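Local structure of esterase (Alcaligenes sp., 1QLW) at residues 53-67 with 89-102. The protein is a bacterial esterase of the alpha/beta hydrolase fold that probably hydrolyses carboxylic esters. Sequence-based numbering, arbitrary orientation. Where two conformers were deposited one is given.
Sequences RYQIPQRAKRYPITL and DEYFLRKGYSTYVI. With SO4 (sulfate ion), chain C.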
ATOM      1  N   ARG A  53       7.336  -2.979   4.106  1.00 11.10           N
ATOM      2  CA  ARG A  53       8.285  -2.191   3.317  1.00 11.73           C
ATOM      3  C   ARG A  53       9.419  -1.805   4.250  1.00 12.05           C
ATOM      4  O   ARG A  53       9.165  -1.247   5.326  1.00 13.35           O
ATOM      5  CB  ARG A  53       7.624  -0.933   2.762  1.00 14.63           C
ATOM      6  CG  ARG A  53       8.578  -0.019   2.008  1.00 17.42           C
ATOM      7  CD  ARG A  53       9.044  -0.631   0.739  1.00 18.80           C
ATOM      8  NE  ARG A  53       9.652   0.376  -0.128  1.00 20.48           N
ATOM      9  CZ  ARG A  53      10.265   0.095  -1.266  1.00 20.91           C
ATOM     10  NH1 ARG A  53      10.326  -1.187  -1.596  1.00 20.22           N
ATOM     11  NH2 ARG A  53      10.786   1.040  -2.038  1.00 22.29           N
ATOM     12  N   TYR A  54      10.664  -2.095   3.895  1.00 12.63           N
ATOM     13  CA  TYR A  54      11.813  -1.797   4.744  1.00 13.23           C
ATOM     14  C   TYR A  54      12.763  -0.831   4.033  1.00 13.26           C
ATOM     15  O   TYR A  54      12.948  -0.839   2.810  1.00 13.19           O
ATOM     16  CB  TYR A  54      12.545  -3.080   5.168  1.00 15.43           C
ATOM     17  CG  TYR A  54      13.291  -3.836   4.098  1.00 15.78           C
ATOM     18  CD1 TYR A  54      14.621  -3.535   3.809  1.00 17.07           C
ATOM     19  CD2 TYR A  54      12.693  -4.867   3.375  1.00 17.19           C
ATOM     20  CE1 TYR A  54      15.317  -4.225   2.834  1.00 19.12           C
ATOM     21  CE2 TYR A  54      13.403  -5.555   2.403  1.00 19.22           C
ATOM     22  CZ  TYR A  54      14.707  -5.231   2.118  1.00 19.46           C
ATOM     23  OH  TYR A  54      15.372  -5.915   1.126  1.00 23.34           O
ATOM     24  N   GLN A  55      13.391   0.007   4.860  1.00 12.66           N
ATOM     25  CA  GLN A  55      14.450   0.910   4.422  1.00 13.11           C
ATOM     26  C   GLN A  55      15.542   0.841   5.485  1.00 12.37           C
ATOM     27  O   GLN A  55      15.249   0.910   6.680  1.00 12.99           O
ATOM     28  CB  GLN A  55      13.921   2.312   4.178  1.00 16.66           C
ATOM     29  CG  GLN A  55      13.041   2.352   2.934  1.00 20.45           C
ATOM     30  CD  GLN A  55      12.640   3.678   2.387  1.00 24.02           C
ATOM     31  OE1 GLN A  55      13.049   4.110   1.301  1.00 26.51           O
ATOM     32  NE2 GLN A  55      11.799   4.340   3.153  1.00 24.74           N
ATOM     33  N   ILE A  56      16.788   0.722   5.035  1.00 12.72           N
ATOM     34  CA  ILE A  56      17.922   0.487   5.928  1.00 13.99           C
ATOM     35  C   ILE A  56      18.955   1.582   5.687  1.00 13.62           C
ATOM     36  O   ILE A  56      19.510   1.668   4.586  1.00 14.07           O
ATOM     37  CB  ILE A  56      18.568  -0.882   5.609  1.00 15.39           C
ATOM     38  CG1 ILE A  56      17.553  -2.014   5.706  1.00 20.85           C
ATOM     39  CG2 ILE A  56      19.775  -1.117   6.511  1.00 15.37           C
ATOM     40  CD1 ILE A  56      17.963  -3.429   5.621  1.00 23.95           C
ATOM     41  N   PRO A  57      19.194   2.431   6.672  1.00 13.72           N
ATOM     42  CA  PRO A  57      20.197   3.481   6.535  1.00 14.44           C
ATOM     43  C   PRO A  57      21.582   2.858   6.581  1.00 14.17           C
ATOM     44  O   PRO A  57      21.751   1.696   6.978  1.00 15.44           O
ATOM     45  CB  PRO A  57      19.918   4.411   7.717  1.00 15.70           C
ATOM     46  CG  PRO A  57      19.398   3.493   8.767  1.00 16.44           C
ATOM     47  CD  PRO A  57      18.598   2.440   8.025  1.00 14.66           C
ATOM     48  N   GLN A  58      22.598   3.654   6.250  1.00 15.06           N
ATOM     49  CA  GLN A  58      23.963   3.176   6.406  1.00 15.43           C
ATOM     50  C   GLN A  58      24.278   2.996   7.882  1.00 14.33           C
ATOM     51  O   GLN A  58      23.840   3.774   8.722  1.00 14.94           O
ATOM     52  CB  GLN A  58      24.931   4.201   5.799  1.00 16.57           C
ATOM     53  CG  GLN A  58      24.663   4.401   4.314  1.00 18.91           C
ATOM     54  CD  GLN A  58      25.807   5.145   3.657  1.00 21.05           C
ATOM     55  OE1 GLN A  58      26.045   6.301   3.973  1.00 25.34           O
ATOM     56  NE2 GLN A  58      26.482   4.456   2.756  1.00 22.36           N
ATOM     57  N   ARG A  59      25.042   1.962   8.230  1.00 14.41           N
ATOM     58  CA  ARG A  59      25.477   1.722   9.601  1.00 14.47           C
ATOM     59  C   ARG A  59      24.295   1.771  10.551  1.00 14.09           C
ATOM     60  O   ARG A  59      24.316   2.435  11.589  1.00 14.60           O
ATOM     61  CB  ARG A  59      26.531   2.771  10.014  1.00 15.38           C
ATOM     62  CG  ARG A  59      27.682   2.767   8.995  1.00 16.39           C
ATOM     63  CD  ARG A  59      28.835   3.509   9.574  1.00 18.10           C
ATOM     64  NE  ARG A  59      28.513   4.818   9.877  1.00 18.16           N
ATOM     65  CZ  ARG A  59      28.577   5.535   8.899  1.00 26.76           C
ATOM     66  NH1 ARG A  59      28.110   5.746   7.701  1.00 21.87           N
ATOM     67  NH2 ARG A  59      29.269   6.264   9.939  1.00 31.98           N
ATOM     68  N   ALA A  60      23.238   1.036  10.208  1.00 14.37           N
ATOM     69  CA  ALA A  60      22.013   1.135  10.969  1.00 14.83           C
ATOM     70  C   ALA A  60      22.188   0.732  12.416  1.00 14.59           C
ATOM     71  O   ALA A  60      22.987  -0.140  12.746  1.00 16.05           O
ATOM     72  CB  ALA A  60      20.900   0.290  10.356  1.00 15.79           C
ATOM     73  N   LYS A  61      21.416   1.358  13.280  1.00 14.45           N
ATOM     74  CA  LYS A  61      21.400   0.992  14.691  1.00 15.29           C
ATOM     75  C   LYS A  61      20.953  -0.467  14.808  1.00 15.43           C
ATOM     76  O   LYS A  61      20.287  -1.025  13.931  1.00 15.90           O
ATOM     77  CB  LYS A  61      20.493   1.920  15.468  1.00 16.65           C
ATOM     78  CG  LYS A  61      21.120   3.315  15.579  1.00 20.05           C
ATOM     79  CD  LYS A  61      20.160   4.286  16.218  1.00 21.81           C
ATOM     80  CE  LYS A  61      20.680   5.687  16.427  1.00 24.07           C
ATOM     81  NZ  LYS A  61      21.673   5.775  17.529  1.00 25.95           N
ATOM     82  N   ARG A  62      21.330  -1.087  15.922  1.00 16.63           N
ATOM     83  CA  ARG A  62      21.131  -2.521  16.111  1.00 17.91           C
ATOM     84  C   ARG A  62      19.689  -2.974  15.953  1.00 16.16           C
ATOM     85  O   ARG A  62      19.453  -4.063  15.395  1.00 18.37           O
ATOM     86  CB  ARG A  62      21.651  -2.934  17.490  1.00 20.81           C
ATOM     87  CG  ARG A  62      21.352  -4.347  17.926  1.00 25.07           C
ATOM     88  CD  ARG A  62      21.917  -5.437  17.047  1.00 28.37           C
ATOM     89  NE  ARG A  62      21.524  -6.789  17.435  1.00 31.23           N
ATOM     90  CZ  ARG A  62      20.402  -7.386  17.050  1.00 31.93           C
ATOM     91  NH1 ARG A  62      19.555  -6.749  16.249  1.00 31.72           N
ATOM     92  NH2 ARG A  62      20.116  -8.613  17.443  1.00 33.77           N
ATOM     93  N   TYR A  63      18.731  -2.205  16.470  1.00 15.30           N
ATOM     94  CA  TYR A  63      17.346  -2.622  16.451  1.00 15.62           C
ATOM     95  C   TYR A  63      16.509  -1.780  15.510  1.00 14.34           C
ATOM     96  O   TYR A  63      16.394  -0.569  15.693  1.00 15.92           O
ATOM     97  CB  TYR A  63      16.754  -2.533  17.869  1.00 16.87           C
ATOM     98  CG  TYR A  63      17.511  -3.382  18.873  1.00 18.84           C
ATOM     99  CD1 TYR A  63      17.548  -4.769  18.762  1.00 21.82           C
ATOM    100  CD2 TYR A  63      18.299  -2.784  19.834  1.00 21.23           C
ATOM    101  CE1 TYR A  63      18.266  -5.546  19.664  1.00 25.44           C
ATOM    102  CE2 TYR A  63      19.018  -3.534  20.754  1.00 25.10           C
ATOM    103  CZ  TYR A  63      18.977  -4.907  20.649  1.00 25.75           C
ATOM    104  OH  TYR A  63      19.713  -5.647  21.548  1.00 31.09           O
ATOM    105  N   PRO A  64      15.943  -2.380  14.472  1.00 13.77           N
ATOM    106  CA  PRO A  64      15.014  -1.658  13.615  1.00 12.94           C
ATOM    107  C   PRO A  64      13.745  -1.273  14.358  1.00 13.06           C
ATOM    108  O   PRO A  64      13.370  -1.933  15.325  1.00 16.40           O
ATOM    109  CB  PRO A  64      14.644  -2.682  12.535  1.00 14.38           C
ATOM    110  CG  PRO A  64      15.824  -3.603  12.491  1.00 15.58           C
ATOM    111  CD  PRO A  64      16.166  -3.747  13.969  1.00 15.01           C
ATOM    112  N   ILE A  65      13.041  -0.273  13.859  1.00 12.14           N
ATOM    113  CA  ILE A  65      11.733   0.109  14.348  1.00 12.31           C
ATOM    114  C   ILE A  65      10.690  -0.379  13.344  1.00 11.52           C
ATOM    115  O   ILE A  65      10.795  -0.107  12.151  1.00 12.84           O
ATOM    116  CB  ILE A  65      11.622   1.622  14.578  1.00 13.08           C
ATOM    117  CG1 ILE A  65      12.680   2.108  15.581  1.00 14.02           C
ATOM    118  CG2 ILE A  65      10.214   1.991  15.033  1.00 13.85           C
ATOM    119  CD1 ILE A  65      12.822   3.609  15.699  1.00 15.65           C
ATOM    120  N   THR A  66       9.706  -1.112  13.856  1.00 11.91           N
ATOM    121  CA  THR A  66       8.563  -1.557  13.062  1.00 11.84           C
ATOM    122  C   THR A  66       7.394  -0.631  13.381  1.00 10.98           C
ATOM    123  O   THR A  66       6.992  -0.525  14.549  1.00 12.86           O
ATOM    124  CB  THR A  66       8.239  -3.021  13.382  1.00 12.84           C
ATOM    125  OG1 THR A  66       9.340  -3.859  13.010  1.00 13.59           O
ATOM    126  CG2 THR A  66       7.009  -3.490  12.631  1.00 13.21           C
ATOM    127  N   LEU A  67       6.856   0.033  12.373  1.00 10.92           N
ATOM    128  CA  LEU A  67       5.781   1.013  12.500  1.00 11.18           C
ATOM    129  C   LEU A  67       4.455   0.404  12.079  1.00 11.41           C
ATOM    130  O   LEU A  67       4.346  -0.113  10.966  1.00 10.76           O
ATOM    131  CB  LEU A  67       6.071   2.268  11.671  1.00 12.54           C
ATOM    132  CG  LEU A  67       7.330   3.052  12.032  1.00 13.59           C
ATOM    133  CD1 LEU A  67       7.575   4.160  11.000  0.52 14.43           C
ATOM    134  CD2 LEU A  67       7.205   3.665  13.413  0.49 14.79           C
ATOM    135  N   ASP A  89       8.665   7.926   9.341  1.00 16.19           N
ATOM    136  CA  ASP A  89       9.469   6.913   8.655  1.00 16.33           C
ATOM    137  C   ASP A  89      10.791   7.487   8.149  1.00 15.82           C
ATOM    138  O   ASP A  89      11.883   7.028   8.496  1.00 18.00           O
ATOM    139  CB  ASP A  89       8.573   6.407   7.545  1.00 17.73           C
ATOM    140  CG  ASP A  89       9.240   5.335   6.779  1.00 17.66           C
ATOM    141  OD1 ASP A  89      10.222   4.721   7.220  1.00 20.19           O
ATOM    142  OD2 ASP A  89       8.700   5.115   5.670  1.00 21.21           O
ATOM    143  N   GLU A  90      10.716   8.581   7.373  1.00 15.29           N
ATOM    144  CA  GLU A  90      11.913   9.218   6.854  1.00 15.16           C
ATOM    145  C   GLU A  90      12.771   9.775   7.975  1.00 14.24           C
ATOM    146  O   GLU A  90      14.001   9.673   7.941  1.00 14.77           O
ATOM    147  CB  GLU A  90      11.524  10.348   5.897  1.00 16.44           C
ATOM    148  CG  GLU A  90      12.738  11.060   5.332  1.00 17.84           C
ATOM    149  CD  GLU A  90      12.482  12.135   4.320  1.00 18.92           C
ATOM    150  OE1 GLU A  90      11.330  12.307   3.882  1.00 21.12           O
ATOM    151  OE2 GLU A  90      13.457  12.840   3.956  1.00 21.22           O
ATOM    152  N   TYR A  91      12.156  10.374   8.985  1.00 14.08           N
ATOM    153  CA  TYR A  91      12.926  10.951  10.085  1.00 14.48           C
ATOM    154  C   TYR A  91      13.709   9.872  10.818  1.00 13.70           C
ATOM    155  O   TYR A  91      14.895  10.035  11.129  1.00 14.32           O
ATOM    156  CB  TYR A  91      12.018  11.705  11.043  1.00 15.01           C
ATOM    157  CG  TYR A  91      12.773  12.517  12.056  1.00 15.77           C
ATOM    158  CD1 TYR A  91      13.563  13.579  11.655  1.00 17.24           C
ATOM    159  CD2 TYR A  91      12.646  12.288  13.409  1.00 16.56           C
ATOM    160  CE1 TYR A  91      14.194  14.388  12.583  1.00 18.57           C
ATOM    161  CE2 TYR A  91      13.268  13.072  14.355  1.00 17.82           C
ATOM    162  CZ  TYR A  91      14.036  14.140  13.934  1.00 18.11           C
ATOM    163  OH  TYR A  91      14.655  14.974  14.836  1.00 21.73           O
ATOM    164  N   PHE A  92      13.057   8.734  11.088  1.00 13.62           N
ATOM    165  CA  PHE A  92      13.730   7.646  11.785  1.00 13.18           C
ATOM    166  C   PHE A  92      14.916   7.144  10.967  1.00 12.80           C
ATOM    167  O   PHE A  92      15.990   6.880  11.526  1.00 13.76           O
ATOM    168  CB  PHE A  92      12.756   6.506  12.076  1.00 13.45           C
ATOM    169  CG  PHE A  92      11.724   6.790  13.129  1.00 13.82           C
ATOM    170  CD1 PHE A  92      11.601   7.984  13.807  1.00 16.93           C
ATOM    171  CD2 PHE A  92      10.820   5.801  13.463  1.00 16.15           C
ATOM    172  CE1 PHE A  92      10.630   8.188  14.761  1.00 17.98           C
ATOM    173  CE2 PHE A  92       9.844   5.986  14.430  1.00 17.62           C
ATOM    174  CZ  PHE A  92       9.751   7.192  15.085  1.00 16.61           C
ATOM    175  N   LEU A  93      14.744   7.026   9.650  1.00 12.87           N
ATOM    176  CA  LEU A  93      15.849   6.617   8.776  1.00 13.66           C
ATOM    177  C   LEU A  93      17.008   7.600   8.880  1.00 13.86           C
ATOM    178  O   LEU A  93      18.178   7.210   8.984  1.00 14.65           O
ATOM    179  CB  LEU A  93      15.375   6.566   7.322  1.00 14.46           C
ATOM    180  CG  LEU A  93      14.360   5.489   7.025  1.00 17.14           C
ATOM    181  CD1 LEU A  93      13.759   5.688   5.653  1.00 18.35           C
ATOM    182  CD2 LEU A  93      15.013   4.121   7.116  1.00 17.61           C
ATOM    183  N   ARG A  94      16.705   8.901   8.867  1.00 14.12           N
ATOM    184  CA  ARG A  94      17.713   9.952   8.960  1.00 14.89           C
ATOM    185  C   ARG A  94      18.409   9.951  10.311  1.00 15.01           C
ATOM    186  O   ARG A  94      19.567  10.357  10.426  1.00 16.93           O
ATOM    187  CB  ARG A  94      17.093  11.313   8.648  1.00 15.95           C
ATOM    188  CG  ARG A  94      16.749  11.461   7.177  1.00 17.05           C
ATOM    189  CD  ARG A  94      16.103  12.808   6.893  1.00 18.02           C
ATOM    190  NE  ARG A  94      15.812  12.972   5.471  1.00 18.94           N
ATOM    191  CZ  ARG A  94      16.675  13.435   4.576  1.00 18.63           C
ATOM    192  NH1 ARG A  94      17.905  13.792   4.916  1.00 20.40           N
ATOM    193  NH2 ARG A  94      16.292  13.497   3.312  1.00 20.90           N
ATOM    194  N   LYS A  95      17.736   9.451  11.345  1.00 14.37           N
ATOM    195  CA  LYS A  95      18.290   9.291  12.673  1.00 15.37           C
ATOM    196  C   LYS A  95      19.049   7.983  12.827  1.00 15.15           C
ATOM    197  O   LYS A  95      19.588   7.723  13.917  1.00 17.98           O
ATOM    198  CB  LYS A  95      17.179   9.464  13.710  1.00 16.76           C
ATOM    199  CG  LYS A  95      16.663  10.893  13.775  1.00 18.89           C
ATOM    200  CD  LYS A  95      17.662  11.818  14.436  1.00 25.18           C
ATOM    201  CE  LYS A  95      17.073  13.143  14.854  1.00 29.35           C
ATOM    202  NZ  LYS A  95      17.958  13.851  15.816  1.00 32.62           N
ATOM    203  N   GLY A  96      19.126   7.171  11.778  1.00 14.70           N
ATOM    204  CA  GLY A  96      19.941   5.981  11.787  1.00 14.60           C
ATOM    205  C   GLY A  96      19.252   4.681  12.111  1.00 13.20           C
ATOM    206  O   GLY A  96      19.929   3.676  12.322  1.00 15.06           O
ATOM    207  N   TYR A  97      17.914   4.689  12.192  1.00 13.11           N
ATOM    208  CA  TYR A  97      17.171   3.467  12.431  1.00 13.29           C
ATOM    209  C   TYR A  97      16.641   2.891  11.124  1.00 13.19           C
ATOM    210  O   TYR A  97      16.036   3.588  10.319  1.00 14.68           O
ATOM    211  CB  TYR A  97      15.940   3.753  13.312  1.00 13.80           C
ATOM    212  CG  TYR A  97      16.310   4.054  14.744  1.00 15.47           C
ATOM    213  CD1 TYR A  97      16.409   3.017  15.662  1.00 16.85           C
ATOM    214  CD2 TYR A  97      16.552   5.344  15.189  1.00 17.09           C
ATOM    215  CE1 TYR A  97      16.734   3.221  16.982  1.00 19.44           C
ATOM    216  CE2 TYR A  97      16.882   5.561  16.532  1.00 19.19           C
ATOM    217  CZ  TYR A  97      16.997   4.498  17.398  1.00 20.12           C
ATOM    218  OH  TYR A  97      17.321   4.664  18.732  1.00 24.42           O
ATOM    219  N   SER A  98      16.817   1.584  10.967  1.00 12.72           N
ATOM    220  CA  SER A  98      16.073   0.864   9.957  1.00 13.09           C
ATOM    221  C   SER A  98      14.587   0.874  10.279  1.00 13.01           C
ATOM    222  O   SER A  98      14.231   0.806  11.458  1.00 14.30           O
ATOM    223  CB  SER A  98      16.554  -0.573   9.875  1.00 13.89           C
ATOM    224  OG  SER A  98      17.901  -0.578   9.431  1.00 15.19           O
ATOM    225  N   THR A  99      13.768   0.983   9.248  1.00 12.24           N
ATOM    226  CA  THR A  99      12.332   1.028   9.441  1.00 12.97           C
ATOM    227  C   THR A  99      11.641  -0.084   8.654  1.00 11.91           C
ATOM    228  O   THR A  99      12.014  -0.399   7.519  1.00 13.39           O
ATOM    229  CB  THR A  99      11.679   2.344   9.011  1.00 14.65           C
ATOM    230  OG1 THR A  99      11.874   2.516   7.614  1.00 15.54           O
ATOM    231  CG2 THR A  99      12.252   3.501   9.810  1.00 15.84           C
ATOM    232  N   TYR A 100      10.655  -0.680   9.304  1.00 12.01           N
ATOM    233  CA  TYR A 100       9.809  -1.723   8.707  1.00 11.98           C
ATOM    234  C   TYR A 100       8.378  -1.212   8.838  1.00 11.70           C
ATOM    235  O   TYR A 100       7.869  -1.165   9.957  1.00 13.32           O
ATOM    236  CB  TYR A 100      10.019  -3.075   9.371  1.00 12.98           C
ATOM    237  CG  TYR A 100      11.358  -3.685   9.038  1.00 12.54           C
ATOM    238  CD1 TYR A 100      12.540  -3.207   9.573  1.00 13.03           C
ATOM    239  CD2 TYR A 100      11.461  -4.741   8.142  1.00 12.70           C
ATOM    240  CE1 TYR A 100      13.766  -3.715   9.196  1.00 13.25           C
ATOM    241  CE2 TYR A 100      12.677  -5.282   7.783  1.00 13.46           C
ATOM    242  CZ  TYR A 100      13.834  -4.765   8.304  1.00 12.97           C
ATOM    243  OH  TYR A 100      15.054  -5.277   7.953  1.00 14.70           O
ATOM    244  N   VAL A 101       7.788  -0.755   7.752  1.00 11.15           N
ATOM    245  CA  VAL A 101       6.470  -0.110   7.778  1.00 11.43           C
ATOM    246  C   VAL A 101       5.476  -1.089   7.173  1.00 11.02           C
ATOM    247  O   VAL A 101       5.596  -1.451   5.992  1.00 11.84           O
ATOM    248  CB  VAL A 101       6.467   1.224   7.027  1.00 12.24           C
ATOM    249  CG1 VAL A 101       5.061   1.826   7.031  1.00 13.59           C
ATOM    250  CG2 VAL A 101       7.464   2.220   7.616  1.00 14.35           C
ATOM    251  N   ILE A 102       4.500  -1.504   7.970  1.00 11.15           N
ATOM    252  CA  ILE A 102       3.561  -2.533   7.550  1.00 11.42           C
ATOM    253  C   ILE A 102       2.240  -1.953   7.069  1.00 10.88           C
ATOM    254  O   ILE A 102       1.876  -0.819   7.381  1.00 12.02           O
ATOM    255  CB  ILE A 102       3.307  -3.567   8.671  1.00 13.03           C
ATOM    256  CG1 ILE A 102       2.477  -3.020   9.825  1.00 16.94           C
ATOM    257  CG2 ILE A 102       4.636  -4.120   9.174  1.00 16.53           C
ATOM    258  CD1 ILE A 102       1.385  -3.850  10.370  1.00 20.41           C
TER
HETATM  259  S   SO4 C 575      26.130  -0.762   5.898  1.00 18.68           S
HETATM  260  O1  SO4 C 575      25.866   0.662   5.454  1.00 22.81           O
HETATM  261  O2  SO4 C 575      26.470  -0.553   7.366  1.00 23.36           O
HETATM  262  O3  SO4 C 575      27.244  -1.407   5.192  1.00 23.17           O
HETATM  263  O4  SO4 C 575      24.829  -1.494   5.848  1.00 21.66           O
HETATM  264  O   HOH W   1      10.379   1.319   5.559  1.00 16.70           O
HETATM  265  O   HOH W   2       9.373   3.305   4.152  1.00 19.23           O
HETATM  266  O   HOH W   3      17.907   0.247  13.295  1.00 16.44           O
HETATM  267  O   HOH W   4       2.177   0.815   9.529  1.00 11.54           O
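The Tyr97 ring is sandwiched between Lys61 and Ile65. Lys61 CD lies over one face, 3.5 Å from the centroid of the Tyr97 ring. Ile65 CD1 meets the opposite face, 3.9 Å from the same centroid, and both are CH-pi contacts. In Lys61, CG lies anti to the carbonyl carbon (chi1 -71°) and the chain then runs extended through CE, which carries CD over the ring; the bend at chi4 turns only NZ. An alanine in place of Tyr97 would probably open a gap between these two side chains and leave the Lys61 chain free to swing. Ile65 CD1 also reaches Phe92 CD2, at 3.7 Å. On the other face of the sheet from Ile65, Tyr54 CB lies over one face of the Tyr100 ring, 3.7 Å from the Tyr100 centroid. The Tyr54 and Tyr100 rings are nearly parallel but slid apart, with little overlap.

The backbone sets these places. Strand 99-102 pairs antiparallel with strand 53-57 and parallel with strand 65-67. Gln55 and Thr99 exchange two N-H...O bonds, while Ile65 N donates to Ser98 O at 2.9 Å and Ile65 O accepts from Tyr100 N. Near the turn, a nearly straight bond (172°) runs from Lys61 N to Gly96 O, 2.9 Å apart. Gly96 ends the helix in a Schellman motif, with a positive phi.

Further out, Thr99 OG1 donates to Asp89 OD1 at 2.8 Å, tying strand to helix. Arg53 bonds Ser20 and forms a salt bridge with Asp89 of the second subunit. Gln55 OE1 bonds Gln18 of that subunit. Ile317 of helix 306-319 touches Tyr97. Strand 65-68, helix 88-94 and strand 99-103 form a beta-alpha-beta crossover, and antiparallel strand 43-57 flanks its last strand, as in the mixed central sheet of alpha/beta hydrolases.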